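Local coordinates for endo-N-acetyl-beta-D-glucosaminidase (Hypocrea jecorina, PDB 4AC1), which hydrolyses the chitobiose core of N-linked glycans as a family 18 endoglycosidase and is responsible for deglycosylating the cellulases of the fungus, at residues A[59-62]-A[63-67]. Sequence-based numbering, arbitrary orientation.
Sequences PHFY and TLWNE. With NAG (2-acetamido-2-deoxy-beta-D-glucopyranose), chain C.
Tyr62 and Asn66 meet one turn apart at the start of helix 62-73, and the carbonyl oxygen of Tyr62 takes two hydrogen bonds from Asn66. The backbone N of Asn66 gives the usual helical bond to Tyr62 O. The side-chain ND2 of Asn66 gives the shorter one, 2.7 Å to Tyr62 O (N-H...O angle 166°). The two donors come from opposite faces of the Tyr62 carbonyl plane. Tyr62 O lies close to the amide plane of Asn66, and this bond should steady the amide that carries the sugar.

The sugar is joined covalently, from Asn66 ND2 to NAG C1. It packs against one face of the Tyr62 ring, with NAG C4 above it near the rim and NAG C6 3.7 Å from Tyr62 CD2. Pro59 CA sits over the centre of the opposite face, 3.4 Å above the ring plane. Acetamide oxygen O7 of the NAG comes 3.3 Å from Trp65 CB.

The first-turn i to i+4 backbone bond runs from Trp65 N to Phe61 O, 3.0 Å and nearly straight (172°). A water accepts from Leu64 N and donates to His60 O, which bridges the 3-10 turn to the helix.

Apolar contacts lie on the buried side. Phe61 and Leu64 run side by side, and their CD1 atoms are 3.8 Å apart. Phe61 CB meets Trp65 CD1 at 3.7 Å. Leu64 CG stands anti to the backbone N (chi1 -169°), which carries CD2 over the centre of one face of the Trp65 ring. Trp65 NE1 hydrogen-bonds to Pro56 O, and both Leu64 and Trp65 touch Val38 of strand 35-42.

Phe61 is the N-cap residue. The arrangement is an amphipathic helix start on the outside of the GH18 (beta/alpha)8 barrel, with an N-glycosylation site on its outer side.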
loop_
_atom_site.group_PDB
_atom_site.type_symbol
_atom_site.label_atom_id
_atom_site.label_comp_id
_atom_site.label_asym_id
_atom_site.label_seq_id
_atom_site.Cartn_x
_atom_site.Cartn_y
_atom_site.Cartn_z
ATOM N N PRO A 59 11.893 -10.819 18.066
ATOM C CA PRO A 59 13.248 -10.876 17.492
ATOM C C PRO A 59 13.274 -11.142 15.980
ATOM O O PRO A 59 14.200 -10.690 15.300
ATOM C CB PRO A 59 13.899 -12.024 18.268
ATOM C CG PRO A 59 13.243 -11.947 19.606
ATOM C CD PRO A 59 11.820 -11.531 19.359
ATOM N N HIS A 60 12.259 -11.837 15.467
ATOM C CA HIS A 60 12.103 -12.066 14.024
ATOM C C HIS A 60 12.273 -10.789 13.192
ATOM O O HIS A 60 12.792 -10.836 12.065
ATOM C CB HIS A 60 10.742 -12.718 13.728
ATOM C CG HIS A 60 10.664 -13.407 12.396
ATOM N ND1 HIS A 60 11.378 -14.550 12.103
ATOM C CD2 HIS A 60 9.923 -13.137 11.295
ATOM C CE1 HIS A 60 11.099 -14.939 10.871
ATOM N NE2 HIS A 60 10.217 -14.101 10.359
ATOM N N PHE A 61 11.885 -9.652 13.768
ATOM C CA PHE A 61 11.898 -8.382 13.046
ATOM C C PHE A 61 12.969 -7.375 13.468
ATOM O O PHE A 61 12.905 -6.210 13.075
ATOM C CB PHE A 61 10.504 -7.748 13.098
ATOM C CG PHE A 61 9.443 -8.588 12.454
ATOM C CD1 PHE A 61 9.522 -8.929 11.102
ATOM C CD2 PHE A 61 8.366 -9.062 13.201
ATOM C CE1 PHE A 61 8.543 -9.722 10.512
ATOM C CE2 PHE A 61 7.390 -9.856 12.617
ATOM C CZ PHE A 61 7.468 -10.175 11.268
ATOM N N TYR A 62 13.981 -7.810 14.221
ATOM C CA TYR A 62 15.054 -6.893 14.613
ATOM C C TYR A 62 15.757 -6.255 13.413
ATOM O O TYR A 62 16.032 -5.057 13.418
ATOM C CB TYR A 62 16.103 -7.582 15.493
ATOM C CG TYR A 62 15.666 -7.887 16.913
ATOM C CD1 TYR A 62 14.591 -7.217 17.506
ATOM C CD2 TYR A 62 16.347 -8.846 17.672
ATOM C CE1 TYR A 62 14.196 -7.499 18.814
ATOM C CE2 TYR A 62 15.967 -9.126 18.989
ATOM C CZ TYR A 62 14.889 -8.451 19.545
ATOM O OH TYR A 62 14.501 -8.729 20.841
ATOM N N THR A 63 16.069 -7.072 12.405
ATOM C CA THR A 63 16.781 -6.588 11.221
ATOM C C THR A 63 15.885 -5.591 10.488
ATOM O O THR A 63 16.307 -4.505 10.141
ATOM C CB THR A 63 17.203 -7.746 10.269
ATOM O OG1 THR A 63 17.971 -8.731 10.989
ATOM C CG2 THR A 63 18.023 -7.217 9.091
ATOM N N LEU A 64 14.626 -5.982 10.279
ATOM C CA LEU A 64 13.662 -5.131 9.581
ATOM C C LEU A 64 13.581 -3.728 10.201
ATOM O O LEU A 64 13.779 -2.726 9.513
ATOM C CB LEU A 64 12.294 -5.819 9.560
ATOM C CG LEU A 64 11.193 -5.238 8.672
ATOM C CD1 LEU A 64 10.133 -6.292 8.395
ATOM C CD2 LEU A 64 10.575 -4.008 9.309
ATOM N N TRP A 65 13.310 -3.649 11.507
ATOM C CA TRP A 65 13.084 -2.339 12.128
ATOM C C TRP A 65 14.361 -1.515 12.184
ATOM O O TRP A 65 14.318 -0.308 12.020
ATOM C CB TRP A 65 12.396 -2.438 13.495
ATOM C CG TRP A 65 10.994 -2.995 13.402
ATOM C CD1 TRP A 65 10.522 -4.148 13.990
ATOM C CD2 TRP A 65 9.892 -2.461 12.638
ATOM N NE1 TRP A 65 9.199 -4.342 13.660
ATOM C CE2 TRP A 65 8.791 -3.328 12.830
ATOM C CE3 TRP A 65 9.727 -1.328 11.826
ATOM C CZ2 TRP A 65 7.547 -3.101 12.231
ATOM C CZ3 TRP A 65 8.481 -1.113 11.225
ATOM C CH2 TRP A 65 7.416 -1.993 11.436
ATOM N N ASN A 66 15.499 -2.178 12.401
ATOM C CA ASN A 66 16.778 -1.480 12.323
ATOM C C ASN A 66 17.032 -0.863 10.944
ATOM O O ASN A 66 17.488 0.278 10.839
ATOM C CB ASN A 66 17.922 -2.392 12.734
ATOM C CG ASN A 66 18.136 -2.378 14.219
ATOM O OD1 ASN A 66 18.726 -1.448 14.747
ATOM N ND2 ASN A 66 17.638 -3.390 14.900
ATOM N N GLU A 67 16.697 -1.605 9.893
ATOM C CA GLU A 67 16.856 -1.084 8.531
ATOM C C GLU A 67 15.924 0.095 8.228
ATOM O O GLU A 67 16.277 1.000 7.469
ATOM C CB GLU A 67 16.685 -2.193 7.480
ATOM C CG GLU A 67 17.826 -3.211 7.504
ATOM C CD GLU A 67 17.833 -4.136 6.309
ATOM O OE1 GLU A 67 16.757 -4.396 5.733
ATOM O OE2 GLU A 67 18.942 -4.604 5.948
HETATM C C1 NAG C . 17.803 -3.476 16.330
HETATM C C2 NAG C . 16.550 -3.162 17.152
HETATM C C3 NAG C . 16.847 -3.303 18.643
HETATM C C4 NAG C . 17.383 -4.706 18.906
HETATM C C5 NAG C . 18.589 -4.973 18.004
HETATM C C6 NAG C . 19.071 -6.409 18.132
HETATM C C7 NAG C . 14.758 -1.688 16.454
HETATM C C8 NAG C . 14.344 -0.288 16.133
HETATM N N2 NAG C . 16.031 -1.850 16.826
HETATM O O3 NAG C . 15.669 -3.064 19.380
HETATM O O4 NAG C . 17.769 -4.854 20.260
HETATM O O5 NAG C . 18.252 -4.773 16.635
HETATM O O6 NAG C . 20.385 -6.483 17.621
HETATM O O7 NAG C . 13.955 -2.616 16.365
HETATM O O HOH W 1 13.982 -8.952 10.356
#